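Local coordinates for Mypaa.01249.c (Mycobacterium paratuberculosis, PDB 3RD5), which is an uncharacterised member of the short-chain dehydrogenase/reductase family with a Rossmann fold and probably acts as an oxidoreductase, at residues Thr123-Pro128 with Thr285-Pro290; Leu69-Leu74 with Leu117-Leu122; Thr176-Arg181 with Met273-Trp278; Thr18-Gly23 with Thr42-Val47. All blocks are in the same frame, centred on the assembly; numbering follows the deposited sequence. Where two conformers were deposited one is given.

How the interactions relate
Helix 110-126 ties three of the contacts together. Interactions 1 and 2 both use it, and their centres lie about 11 Å apart. Trp278 of interaction 3 meets Phe120 of segment 117-122 edge-to-face and also touches Asn124 and Phe289 of interaction 1. Leu179 of interaction 3 packs on Leu127 and Phe289. Interaction 4 touches interaction 2 through a probable hydrogen bond of 2.7 Å between His119 NE2 and Thr22 OG1. It lies about 24 Å from interaction 3, centre to centre. Interaction 2 and the Thr22-Gly23 end of interaction 4 lie by the probable nucleotide-binding end of the sheet. Interactions 1 and 3 join helix 271-285 and the tail after it to helices 110-126 and 161-185.

Interaction 1: residues Thr123-Pro128 with Thr285-Pro290; sequences TNLLLP and TKTEFP
Asn124, late in helix 110-126, with Leu127 and Pro128 one turn further on, makes a mixed polar and apolar contact with Thr287, Phe289 and Pro290. The latter belong to the C-terminal tail, which leaves helix 271-285 at Lys286, a residue with positive phi. Asn124 carries the polar half. Its CG is anti to the carbonyl carbon (chi1 -81°), and the amide lies against the tail backbone. ND2 donates to Thr287 OG1 at 3.2 Å. The bond is nearly straight (173°), and the acceptor lies in the amide plane. Thr287 OG1 then donates to Thr285 OG1 at 2.9 Å. Thr285 OG1 is also bonded to Ser281 O, so a chain of polar groups runs back into helix 271-285. Asn124 OD1 faces the tail, 3.5 Å from Phe289 CA. Pro290 CG approaches Asn124 O to 3.4 Å. In the apolar half, Pro290 CG lies 3.8 Å from Pro128 CG, and the two proline side chains cross at about a right angle. Pro290 CG also reaches Leu127 CB at 3.9 Å. Leu127 CD1 meets Phe289 CE1 at 4.0 Å, where Leu179 of helix 161-185 adds a further apolar surface. One nearly straight hydrogen bond from the Asn124 amide thus links the tail to the helix, beside an apolar contact that is partly open at Pro128. Asn124 OD1 is buried without a polar partner, a probable cost of this arrangement.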
loop_
_atom_site.group_PDB
_atom_site.type_symbol
_atom_site.label_atom_id
_atom_site.label_comp_id
_atom_site.label_asym_id
_atom_site.label_seq_id
_atom_site.Cartn_x
_atom_site.Cartn_y
_atom_site.Cartn_z
ATOM N N THR A 123 -6.608 2.249 -6.453
ATOM C CA THR A 123 -5.676 3.180 -7.092
ATOM C C THR A 123 -6.171 3.609 -8.480
ATOM O O THR A 123 -6.201 4.814 -8.802
ATOM C CB THR A 123 -4.263 2.581 -7.180
ATOM O OG1 THR A 123 -3.807 2.221 -5.877
ATOM C CG2 THR A 123 -3.285 3.613 -7.811
ATOM N N ASN A 124 -6.642 2.656 -9.282
ATOM C CA ASN A 124 -7.129 3.035 -10.604
ATOM C C ASN A 124 -8.347 3.954 -10.499
ATOM O O ASN A 124 -8.512 4.840 -11.344
ATOM C CB ASN A 124 -7.514 1.799 -11.436
ATOM C CG ASN A 124 -6.337 1.137 -12.065
ATOM O OD1 ASN A 124 -5.347 1.800 -12.424
ATOM N ND2 ASN A 124 -6.455 -0.206 -12.259
ATOM N N LEU A 125 -9.193 3.751 -9.507
ATOM C CA LEU A 125 -10.387 4.576 -9.352
ATOM C C LEU A 125 -10.059 5.980 -8.828
ATOM O O LEU A 125 -10.731 6.947 -9.228
ATOM C CB LEU A 125 -11.380 3.885 -8.435
ATOM C CG LEU A 125 -12.011 2.618 -8.998
ATOM C CD1 LEU A 125 -12.685 1.810 -7.901
ATOM C CD2 LEU A 125 -13.006 2.950 -10.146
ATOM N N LEU A 126 -9.014 6.135 -8.020
ATOM C CA LEU A 126 -8.629 7.452 -7.483
ATOM C C LEU A 126 -7.679 8.260 -8.371
ATOM O O LEU A 126 -7.596 9.488 -8.249
ATOM C CB LEU A 126 -8.026 7.303 -6.098
ATOM C CG LEU A 126 -8.976 6.852 -5.004
ATOM C CD1 LEU A 126 -8.239 6.708 -3.632
ATOM C CD2 LEU A 126 -10.138 7.849 -4.859
ATOM N N LEU A 127 -6.900 7.585 -9.227
ATOM C CA LEU A 127 -5.851 8.230 -9.994
ATOM C C LEU A 127 -6.246 9.533 -10.702
ATOM O O LEU A 127 -5.455 10.484 -10.650
ATOM C CB LEU A 127 -5.218 7.275 -11.015
ATOM C CG LEU A 127 -4.076 6.417 -10.514
ATOM C CD1 LEU A 127 -3.743 5.324 -11.533
ATOM C CD2 LEU A 127 -2.790 7.198 -10.192
ATOM N N PRO A 128 -7.432 9.591 -11.314
ATOM C CA PRO A 128 -7.824 10.847 -11.979
ATOM C C PRO A 128 -7.970 12.053 -11.052
ATOM O O PRO A 128 -8.062 13.194 -11.560
ATOM C CB PRO A 128 -9.169 10.488 -12.620
ATOM C CG PRO A 128 -9.146 9.028 -12.745
ATOM C CD PRO A 128 -8.426 8.529 -11.544
ATOM N N THR A 285 -10.319 -7.399 -11.498
ATOM C CA THR A 285 -10.960 -6.302 -10.737
ATOM C C THR A 285 -11.981 -5.481 -11.535
ATOM O O THR A 285 -12.716 -4.699 -10.934
ATOM C CB THR A 285 -9.955 -5.335 -10.114
ATOM O OG1 THR A 285 -9.230 -4.633 -11.138
ATOM C CG2 THR A 285 -8.986 -6.070 -9.159
ATOM N N LYS A 286 -12.018 -5.673 -12.857
ATOM C CA LYS A 286 -12.837 -4.837 -13.751
ATOM C C LYS A 286 -12.566 -3.355 -13.538
ATOM O O LYS A 286 -13.484 -2.523 -13.553
ATOM C CB LYS A 286 -14.317 -5.225 -13.635
ATOM C CG LYS A 286 -14.575 -6.731 -13.967
ATOM C CD LYS A 286 -13.896 -7.115 -15.267
ATOM C CE LYS A 286 -14.062 -8.585 -15.678
ATOM N NZ LYS A 286 -12.949 -8.920 -16.633
ATOM N N THR A 287 -11.287 -3.029 -13.341
ATOM C CA THR A 287 -10.788 -1.647 -13.338
ATOM C C THR A 287 -9.615 -1.587 -14.303
ATOM O O THR A 287 -9.007 -2.602 -14.646
ATOM C CB THR A 287 -10.349 -1.112 -11.940
ATOM O OG1 THR A 287 -9.160 -1.791 -11.521
ATOM C CG2 THR A 287 -11.469 -1.303 -10.935
ATOM N N GLU A 288 -9.345 -0.401 -14.815
ATOM C CA GLU A 288 -8.258 -0.188 -15.752
ATOM C C GLU A 288 -7.511 1.100 -15.479
ATOM O O GLU A 288 -8.059 2.022 -14.875
ATOM C CB GLU A 288 -8.745 -0.194 -17.199
ATOM C CG GLU A 288 -9.616 0.925 -17.604
ATOM C CD GLU A 288 -10.037 0.867 -19.087
ATOM O OE1 GLU A 288 -9.933 -0.213 -19.725
ATOM O OE2 GLU A 288 -10.461 1.927 -19.604
ATOM N N PHE A 289 -6.273 1.170 -15.931
ATOM C CA PHE A 289 -5.483 2.397 -15.843
ATOM C C PHE A 289 -6.226 3.512 -16.586
ATOM O O PHE A 289 -6.538 3.339 -17.775
ATOM C CB PHE A 289 -4.080 2.194 -16.439
ATOM C CG PHE A 289 -3.204 3.398 -16.330
ATOM C CD1 PHE A 289 -2.618 3.738 -15.123
ATOM C CD2 PHE A 289 -2.974 4.215 -17.424
ATOM C CE1 PHE A 289 -1.787 4.845 -15.022
ATOM C CE2 PHE A 289 -2.154 5.308 -17.314
ATOM C CZ PHE A 289 -1.582 5.655 -16.121
ATOM N N PRO A 290 -6.500 4.656 -15.930
ATOM C CA PRO A 290 -7.452 5.634 -16.497
ATOM C C PRO A 290 -6.813 6.848 -17.138
ATOM O O PRO A 290 -7.554 7.709 -17.675
ATOM C CB PRO A 290 -8.211 6.074 -15.247
ATOM C CG PRO A 290 -7.157 6.093 -14.244
ATOM C CD PRO A 290 -6.344 4.864 -14.479
#

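Interaction 2: residues Leu69-Leu74 with Leu117-Leu122; sequences LDLQDL and LGHFAL
Leu71, in the loop joining strand 63-68 to helix 74-82 of the Rossmann fold, packs on Gly118 and His119 of helix 110-126. The backbones come close, with Leu71 CA 4.8 Å from Gly118 CA. Gly118 has no side chain, which lets Leu71 O and the loop come this near. Leu71 CD2 lies 3.6 Å from Gly118 C. The other Leu71 methyl, CD1, comes obliquely to the His119 ring, nearest NE2, as an off-centre CH-pi contact 4.1 Å from the centroid. The ring's NE2 is bonded to Thr22 OG1 and its ND1 to Asn115 O, and these bonds hold the rotation of the ring. Leucines extend the contact on both sides of Leu71 in sequence. Leu74 CD2 reaches Ala121 CB at 3.7 Å, and Leu69 CD2 meets Leu122 CD2 at 4.3 Å. The loop is shaped by a type I turn from Asp70 to Asp73. Asp70 OD1 accepts from Gln72 N at 3.0 Å, forming an Asx turn, and has a salt bridge with Arg48. Asp73 is the N-cap of helix 74-82. A loop with an aspartate just after the third strand is typical of the short-chain dehydrogenase/reductase Rossmann fold, where it usually borders the adenine pocket.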
loop_
_atom_site.group_PDB
_atom_site.type_symbol
_atom_site.label_atom_id
_atom_site.label_comp_id
_atom_site.label_asym_id
_atom_site.label_seq_id
_atom_site.Cartn_x
_atom_site.Cartn_y
_atom_site.Cartn_z
ATOM N N LEU A 69 -14.185 1.198 4.362
ATOM C CA LEU A 69 -13.616 0.552 3.185
ATOM C C LEU A 69 -13.378 -0.904 3.545
ATOM O O LEU A 69 -12.637 -1.195 4.500
ATOM C CB LEU A 69 -12.311 1.205 2.756
ATOM C CG LEU A 69 -11.460 0.466 1.716
ATOM C CD1 LEU A 69 -12.264 0.405 0.412
ATOM C CD2 LEU A 69 -10.107 1.158 1.536
ATOM N N ASP A 70 -13.907 -1.832 2.734
ATOM C CA ASP A 70 -13.590 -3.238 2.826
ATOM C C ASP A 70 -12.836 -3.659 1.567
ATOM O O ASP A 70 -13.446 -3.849 0.506
ATOM C CB ASP A 70 -14.868 -4.069 2.962
ATOM C CG ASP A 70 -14.608 -5.541 3.145
ATOM O OD1 ASP A 70 -13.439 -5.959 3.155
ATOM O OD2 ASP A 70 -15.634 -6.308 3.296
ATOM N N LEU A 71 -11.516 -3.761 1.657
ATOM C CA LEU A 71 -10.677 -4.155 0.533
ATOM C C LEU A 71 -10.969 -5.542 0.001
ATOM O O LEU A 71 -10.557 -5.843 -1.098
ATOM C CB LEU A 71 -9.190 -4.052 0.886
ATOM C CG LEU A 71 -8.642 -2.614 1.005
ATOM C CD1 LEU A 71 -7.299 -2.680 1.767
ATOM C CD2 LEU A 71 -8.419 -2.033 -0.429
ATOM N N GLN A 72 -11.689 -6.370 0.759
ATOM C CA GLN A 72 -12.146 -7.701 0.328
ATOM C C GLN A 72 -13.489 -7.698 -0.370
ATOM O O GLN A 72 -14.100 -8.763 -0.541
ATOM C CB GLN A 72 -12.186 -8.684 1.513
ATOM C CG GLN A 72 -10.826 -8.801 2.200
ATOM C CD GLN A 72 -10.721 -9.931 3.221
ATOM O OE1 GLN A 72 -11.484 -10.910 3.188
ATOM N NE2 GLN A 72 -9.693 -9.854 4.061
ATOM N N ASP A 73 -13.945 -6.527 -0.786
ATOM C CA ASP A 73 -15.262 -6.387 -1.467
ATOM C C ASP A 73 -15.124 -5.250 -2.481
ATOM O O ASP A 73 -15.103 -4.086 -2.114
ATOM C CB ASP A 73 -16.342 -6.133 -0.409
ATOM C CG ASP A 73 -17.734 -5.940 -0.975
ATOM O OD1 ASP A 73 -17.889 -5.761 -2.195
ATOM O OD2 ASP A 73 -18.710 -5.993 -0.165
ATOM N N LEU A 74 -14.970 -5.598 -3.755
ATOM C CA LEU A 74 -14.773 -4.561 -4.757
ATOM C C LEU A 74 -15.901 -3.542 -4.825
ATOM O O LEU A 74 -15.679 -2.380 -5.197
ATOM C CB LEU A 74 -14.469 -5.175 -6.132
ATOM C CG LEU A 74 -13.154 -5.909 -6.272
ATOM C CD1 LEU A 74 -13.102 -6.648 -7.631
ATOM C CD2 LEU A 74 -11.977 -4.923 -6.174
ATOM N N LEU A 117 -5.086 -6.842 -4.926
ATOM C CA LEU A 117 -6.188 -6.547 -5.855
ATOM C C LEU A 117 -7.097 -5.428 -5.416
ATOM O O LEU A 117 -7.503 -4.584 -6.223
ATOM C CB LEU A 117 -7.005 -7.813 -6.212
ATOM C CG LEU A 117 -6.199 -8.905 -6.944
ATOM C CD1 LEU A 117 -6.925 -10.287 -6.923
ATOM C CD2 LEU A 117 -5.845 -8.519 -8.401
ATOM N N GLY A 118 -7.391 -5.370 -4.120
ATOM C CA GLY A 118 -8.258 -4.282 -3.645
ATOM C C GLY A 118 -7.560 -2.914 -3.784
ATOM O O GLY A 118 -8.191 -1.935 -4.138
ATOM N N HIS A 119 -6.272 -2.880 -3.503
ATOM C CA HIS A 119 -5.435 -1.683 -3.700
ATOM C C HIS A 119 -5.284 -1.291 -5.169
ATOM O O HIS A 119 -5.280 -0.113 -5.521
ATOM C CB HIS A 119 -4.075 -1.846 -3.033
ATOM C CG HIS A 119 -4.106 -1.649 -1.543
ATOM N ND1 HIS A 119 -3.411 -2.474 -0.679
ATOM C CD2 HIS A 119 -4.647 -0.665 -0.783
ATOM C CE1 HIS A 119 -3.565 -2.007 0.563
ATOM N NE2 HIS A 119 -4.353 -0.930 0.534
ATOM N N PHE A 120 -5.172 -2.296 -6.040
ATOM C CA PHE A 120 -5.114 -2.073 -7.479
ATOM C C PHE A 120 -6.375 -1.352 -7.956
ATOM O O PHE A 120 -6.299 -0.341 -8.671
ATOM C CB PHE A 120 -4.968 -3.431 -8.172
ATOM C CG PHE A 120 -4.886 -3.359 -9.677
ATOM C CD1 PHE A 120 -3.664 -3.210 -10.292
ATOM C CD2 PHE A 120 -6.022 -3.404 -10.468
ATOM C CE1 PHE A 120 -3.558 -3.118 -11.678
ATOM C CE2 PHE A 120 -5.923 -3.312 -11.859
ATOM C CZ PHE A 120 -4.704 -3.152 -12.460
ATOM N N ALA A 121 -7.532 -1.872 -7.573
ATOM C CA ALA A 121 -8.787 -1.259 -7.940
ATOM C C ALA A 121 -8.924 0.128 -7.355
ATOM O O ALA A 121 -9.292 1.097 -8.060
ATOM C CB ALA A 121 -9.949 -2.161 -7.454
ATOM N N LEU A 122 -8.587 0.266 -6.088
ATOM C CA LEU A 122 -8.682 1.568 -5.411
ATOM C C LEU A 122 -7.845 2.618 -6.138
ATOM O O LEU A 122 -8.280 3.779 -6.359
ATOM C CB LEU A 122 -8.238 1.473 -3.957
ATOM C CG LEU A 122 -8.258 2.760 -3.148
ATOM C CD1 LEU A 122 -9.700 3.310 -3.047
ATOM C CD2 LEU A 122 -7.631 2.525 -1.758
#

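Interaction 3: residues Thr176-Arg181 with Met273-Trp278; sequences TSELQR and MAAALW
Glu178 and Leu179 of helix 161-185 meet Ala274, Ala275 and Trp278 of helix 271-285 in a buried contact carried mainly by carbon atoms. Glu178 presses its aliphatic part on Trp278, with CG 3.6 Å from Trp278 CE3. Its CB lies 4.0 Å from Ala274 CB. CG of Glu178 is anti to the backbone N (chi1 177°). The chain then bends at chi2, which sets CD beside Ala275, 3.8 Å from Ala275 CA. The far end of the indole reaches the next residue, with Trp278 CZ3 4.0 Å from Leu179 CB. Phe120 of helix 110-126 meets the indole edge-to-face.

The charged interactions lie at the end of Glu178. Arg181 grips the carboxylate side-on. Its NE bonds to Glu178 OE1 at 2.8 Å and its NH2 to Glu178 OE2, in a two-pronged salt bridge. Arg182 adds a second positive charge at Glu178 OE2 and also makes a cation-pi contact with Trp278. The two arginines would be expected to favour the charged form of Glu178. The indole NE1 is bonded to Glu282 OE2.

One water bonds to Ala275 O at 2.8 Å and makes only a weak bridge to Glu178 OE2.

The helix axes approach to 8.9 Å and cross at -87°. The arrangement is near-perpendicular helix packing, with small alanines at the crossing, between a Rossmann-fold helix and the C-terminal helix.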
loop_
_atom_site.group_PDB
_atom_site.type_symbol
_atom_site.label_atom_id
_atom_site.label_comp_id
_atom_site.label_asym_id
_atom_site.label_seq_id
_atom_site.Cartn_x
_atom_site.Cartn_y
_atom_site.Cartn_z
ATOM N N THR A 176 3.830 -1.245 -8.358
ATOM C CA THR A 176 4.502 0.052 -8.300
ATOM C C THR A 176 5.333 0.340 -9.557
ATOM O O THR A 176 5.234 1.436 -10.137
ATOM C CB THR A 176 5.377 0.111 -7.071
ATOM O OG1 THR A 176 4.582 -0.022 -5.875
ATOM C CG2 THR A 176 6.203 1.450 -6.981
ATOM N N SER A 177 6.101 -0.636 -10.021
ATOM C CA SER A 177 6.930 -0.459 -11.230
ATOM C C SER A 177 6.087 -0.216 -12.468
ATOM O O SER A 177 6.370 0.680 -13.261
ATOM C CB SER A 177 7.804 -1.686 -11.451
ATOM O OG SER A 177 8.757 -1.826 -10.414
ATOM N N GLU A 178 5.040 -1.030 -12.654
ATOM C CA GLU A 178 4.210 -0.892 -13.846
ATOM C C GLU A 178 3.369 0.376 -13.781
ATOM O O GLU A 178 3.198 1.047 -14.789
ATOM C CB GLU A 178 3.370 -2.134 -14.092
ATOM C CG GLU A 178 2.417 -2.081 -15.272
ATOM C CD GLU A 178 3.033 -2.039 -16.635
ATOM O OE1 GLU A 178 4.261 -2.135 -16.763
ATOM O OE2 GLU A 178 2.214 -1.932 -17.598
ATOM N N LEU A 179 2.882 0.728 -12.604
ATOM C CA LEU A 179 2.127 1.990 -12.442
ATOM C C LEU A 179 3.050 3.153 -12.836
ATOM O O LEU A 179 2.653 4.049 -13.595
ATOM C CB LEU A 179 1.631 2.168 -10.998
ATOM C CG LEU A 179 0.905 3.476 -10.713
ATOM C CD1 LEU A 179 -0.271 3.754 -11.671
ATOM C CD2 LEU A 179 0.407 3.483 -9.275
ATOM N N GLN A 180 4.298 3.169 -12.354
ATOM C CA GLN A 180 5.183 4.253 -12.724
ATOM C C GLN A 180 5.434 4.283 -14.224
ATOM O O GLN A 180 5.449 5.361 -14.832
ATOM C CB GLN A 180 6.498 4.187 -11.945
ATOM C CG GLN A 180 7.400 5.396 -12.260
ATOM C CD GLN A 180 6.764 6.692 -11.848
ATOM O OE1 GLN A 180 6.507 6.914 -10.680
ATOM N NE2 GLN A 180 6.534 7.589 -12.811
ATOM N N ARG A 181 5.627 3.111 -14.835
ATOM C CA ARG A 181 5.850 3.061 -16.304
ATOM C C ARG A 181 4.667 3.707 -17.027
ATOM O O ARG A 181 4.872 4.503 -17.972
ATOM C CB ARG A 181 6.051 1.648 -16.778
ATOM C CG ARG A 181 6.483 1.546 -18.224
ATOM C CD ARG A 181 6.494 0.113 -18.701
ATOM N NE ARG A 181 5.166 -0.446 -18.857
ATOM C CZ ARG A 181 4.340 -0.172 -19.869
ATOM N NH1 ARG A 181 4.705 0.673 -20.851
ATOM N NH2 ARG A 181 3.144 -0.755 -19.939
ATOM N N MET A 273 6.797 -9.464 -16.361
ATOM C CA MET A 273 5.858 -9.941 -15.357
ATOM C C MET A 273 5.043 -8.801 -14.773
ATOM O O MET A 273 3.855 -8.965 -14.536
ATOM C CB MET A 273 6.558 -10.720 -14.239
ATOM C CG MET A 273 5.615 -11.280 -13.200
ATOM S SD MET A 273 4.417 -12.472 -13.849
ATOM C CE MET A 273 5.443 -13.853 -13.926
ATOM N N ALA A 274 5.636 -7.632 -14.556
ATOM C CA ALA A 274 4.852 -6.514 -14.045
ATOM C C ALA A 274 3.710 -6.161 -15.005
ATOM O O ALA A 274 2.572 -5.907 -14.595
ATOM C CB ALA A 274 5.767 -5.286 -13.821
ATOM N N ALA A 275 3.996 -6.108 -16.307
ATOM C CA ALA A 275 3.013 -5.829 -17.290
ATOM C C ALA A 275 1.934 -6.927 -17.440
ATOM O O ALA A 275 0.745 -6.607 -17.589
ATOM C CB ALA A 275 3.700 -5.456 -18.640
ATOM N N ALA A 276 2.334 -8.215 -17.347
ATOM C CA ALA A 276 1.384 -9.320 -17.411
ATOM C C ALA A 276 0.482 -9.345 -16.183
ATOM O O ALA A 276 -0.735 -9.524 -16.296
ATOM C CB ALA A 276 2.141 -10.667 -17.500
ATOM N N LEU A 277 1.073 -9.119 -15.009
ATOM C CA LEU A 277 0.291 -9.057 -13.768
ATOM C C LEU A 277 -0.727 -7.918 -13.828
ATOM O O LEU A 277 -1.846 -8.058 -13.340
ATOM C CB LEU A 277 1.201 -8.901 -12.541
ATOM C CG LEU A 277 0.457 -8.671 -11.218
ATOM C CD1 LEU A 277 -0.380 -9.889 -10.787
ATOM C CD2 LEU A 277 1.494 -8.325 -10.149
ATOM N N TRP A 278 -0.338 -6.779 -14.411
ATOM C CA TRP A 278 -1.268 -5.678 -14.567
ATOM C C TRP A 278 -2.485 -6.076 -15.383
ATOM O O TRP A 278 -3.641 -5.784 -15.012
ATOM C CB TRP A 278 -0.545 -4.477 -15.205
ATOM C CG TRP A 278 -1.380 -3.230 -15.163
ATOM C CD1 TRP A 278 -2.434 -2.918 -15.969
ATOM C CD2 TRP A 278 -1.290 -2.164 -14.194
ATOM N NE1 TRP A 278 -3.016 -1.747 -15.544
ATOM C CE2 TRP A 278 -2.321 -1.264 -14.472
ATOM C CE3 TRP A 278 -0.414 -1.887 -13.123
ATOM C CZ2 TRP A 278 -2.545 -0.123 -13.666
ATOM C CZ3 TRP A 278 -0.630 -0.780 -12.348
ATOM C CH2 TRP A 278 -1.680 0.108 -12.645
HETATM O O HOH W 1 -0.082 -4.238 -18.835
#

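Interaction 4: residues Thr18-Gly23 with Thr42-Val47; sequences TVVITG and TVIMAV
Ile21 and Val43, diagonal to each other on parallel strands 18-22 and 42-47, form the apolar centre on one face of the sheet. Ile21 CD1 lies 3.7 Å from Val43 CG1. Met45 bends back at chi2 and chi3 (69° and 38°), which brings its CE to 3.8 Å from Ile21 CB. Ile21 and Met45 each have a second conformer, so the detail of their contact is less certain. On the other face Ile44 CD1 meets Thr18 CG2 at 3.9 Å and Val20 CG2 at 4.2 Å. The strands pair in register from Thr18 with Thr42 to Thr22 with Ala46. Five backbone bonds link them, such as Ile21 N to Ile44 O at 2.9 Å. Gly23 N to Ala46 O, at 3.0 Å, is the last. At this polar edge one water donates to both Gly23 O and Ala46 O, each at 2.8 Å. Thr22 and Gly23 open the family's TGxxxGxG cofactor-binding motif. Helix 27-38, the crossover of this beta-alpha-beta unit, covers Ile21, Val43 and Met45 with Ala33. Phe80 of helix 74-82 covers Val20, Ile44 and Ala46. Strand 87-92 lies beyond strand 18-22, and strand 63-68 beyond strand 42-47.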
loop_
_atom_site.group_PDB
_atom_site.type_symbol
_atom_site.label_atom_id
_atom_site.label_comp_id
_atom_site.label_asym_id
_atom_site.label_seq_id
_atom_site.Cartn_x
_atom_site.Cartn_y
_atom_site.Cartn_z
ATOM N N THR A 18 -4.253 16.536 1.521
ATOM C CA THR A 18 -5.130 15.419 1.868
ATOM C C THR A 18 -4.409 14.123 1.566
ATOM O O THR A 18 -3.858 13.905 0.471
ATOM C CB THR A 18 -6.443 15.484 1.094
ATOM O OG1 THR A 18 -7.153 16.692 1.466
ATOM C CG2 THR A 18 -7.341 14.246 1.361
ATOM N N VAL A 19 -4.405 13.223 2.556
ATOM C CA VAL A 19 -3.755 11.920 2.461
ATOM C C VAL A 19 -4.787 10.847 2.753
ATOM O O VAL A 19 -5.390 10.840 3.837
ATOM C CB VAL A 19 -2.584 11.791 3.441
ATOM C CG1 VAL A 19 -1.917 10.420 3.278
ATOM C CG2 VAL A 19 -1.558 12.943 3.222
ATOM N N VAL A 20 -5.014 9.929 1.818
ATOM C CA VAL A 20 -5.849 8.767 2.040
ATOM C C VAL A 20 -4.971 7.629 2.462
ATOM O O VAL A 20 -3.974 7.360 1.765
ATOM C CB VAL A 20 -6.633 8.370 0.758
ATOM C CG1 VAL A 20 -7.407 7.051 0.960
ATOM C CG2 VAL A 20 -7.609 9.485 0.381
ATOM N N ILE A 21 -5.306 6.937 3.550
ATOM C CA ILE A 21 -4.511 5.817 4.091
ATOM C C ILE A 21 -5.423 4.633 4.301
ATOM O O ILE A 21 -6.377 4.734 5.080
ATOM C CB ILE A 21 -3.844 6.161 5.480
ATOM C CG1 ILE A 21 -3.046 7.468 5.397
ATOM C CG2 ILE A 21 -2.940 4.977 5.946
ATOM C CD1 ILE A 21 -2.356 7.854 6.726
ATOM N N THR A 22 -5.144 3.494 3.668
ATOM C CA THR A 22 -5.903 2.293 3.976
ATOM C C THR A 22 -5.351 1.674 5.254
ATOM O O THR A 22 -4.129 1.663 5.482
ATOM C CB THR A 22 -5.891 1.296 2.836
ATOM O OG1 THR A 22 -4.550 0.831 2.620
ATOM C CG2 THR A 22 -6.432 1.926 1.504
ATOM N N GLY A 23 -6.242 1.187 6.109
ATOM C CA GLY A 23 -5.771 0.604 7.363
ATOM C C GLY A 23 -6.373 -0.680 7.712
ATOM O O GLY A 23 -7.422 -1.039 7.217
ATOM N N THR A 42 -4.861 16.693 6.190
ATOM C CA THR A 42 -6.216 16.163 6.309
ATOM C C THR A 42 -6.106 14.688 5.939
ATOM O O THR A 42 -5.904 14.354 4.777
ATOM C CB THR A 42 -7.194 16.888 5.383
ATOM O OG1 THR A 42 -7.287 18.279 5.787
ATOM C CG2 THR A 42 -8.571 16.260 5.456
ATOM N N VAL A 43 -6.227 13.809 6.932
ATOM C CA VAL A 43 -6.054 12.363 6.731
ATOM C C VAL A 43 -7.409 11.680 6.669
ATOM O O VAL A 43 -8.285 11.966 7.502
ATOM C CB VAL A 43 -5.216 11.716 7.846
ATOM C CG1 VAL A 43 -5.070 10.207 7.614
ATOM C CG2 VAL A 43 -3.830 12.374 7.961
ATOM N N ILE A 44 -7.610 10.857 5.653
ATOM C CA ILE A 44 -8.799 10.011 5.520
ATOM C C ILE A 44 -8.337 8.569 5.721
ATOM O O ILE A 44 -7.615 8.025 4.865
ATOM C CB ILE A 44 -9.457 10.188 4.154
ATOM C CG1 ILE A 44 -9.912 11.636 3.960
ATOM C CG2 ILE A 44 -10.636 9.216 3.988
ATOM C CD1 ILE A 44 -10.270 11.977 2.509
ATOM N N MET A 45 -8.684 7.989 6.874
ATOM C CA MET A 45 -8.352 6.611 7.185
ATOM C C MET A 45 -9.496 5.743 6.724
ATOM O O MET A 45 -10.635 5.909 7.169
ATOM C CB MET A 45 -8.153 6.421 8.686
ATOM C CG MET A 45 -8.007 4.995 9.124
ATOM S SD MET A 45 -6.469 4.341 8.553
ATOM C CE MET A 45 -5.580 5.914 8.870
ATOM N N ALA A 46 -9.196 4.796 5.846
ATOM C CA ALA A 46 -10.201 3.956 5.186
ATOM C C ALA A 46 -10.054 2.538 5.705
ATOM O O ALA A 46 -9.047 1.873 5.428
ATOM C CB ALA A 46 -9.989 4.044 3.680
ATOM N N VAL A 47 -11.034 2.092 6.512
ATOM C CA VAL A 47 -10.935 0.869 7.308
ATOM C C VAL A 47 -12.228 0.078 7.294
ATOM O O VAL A 47 -13.299 0.638 7.074
ATOM C CB VAL A 47 -10.557 1.177 8.764
ATOM C CG1 VAL A 47 -9.178 1.843 8.805
ATOM C CG2 VAL A 47 -11.614 2.052 9.501
HETATM O O HOH W 2 -8.543 -0.798 4.633
#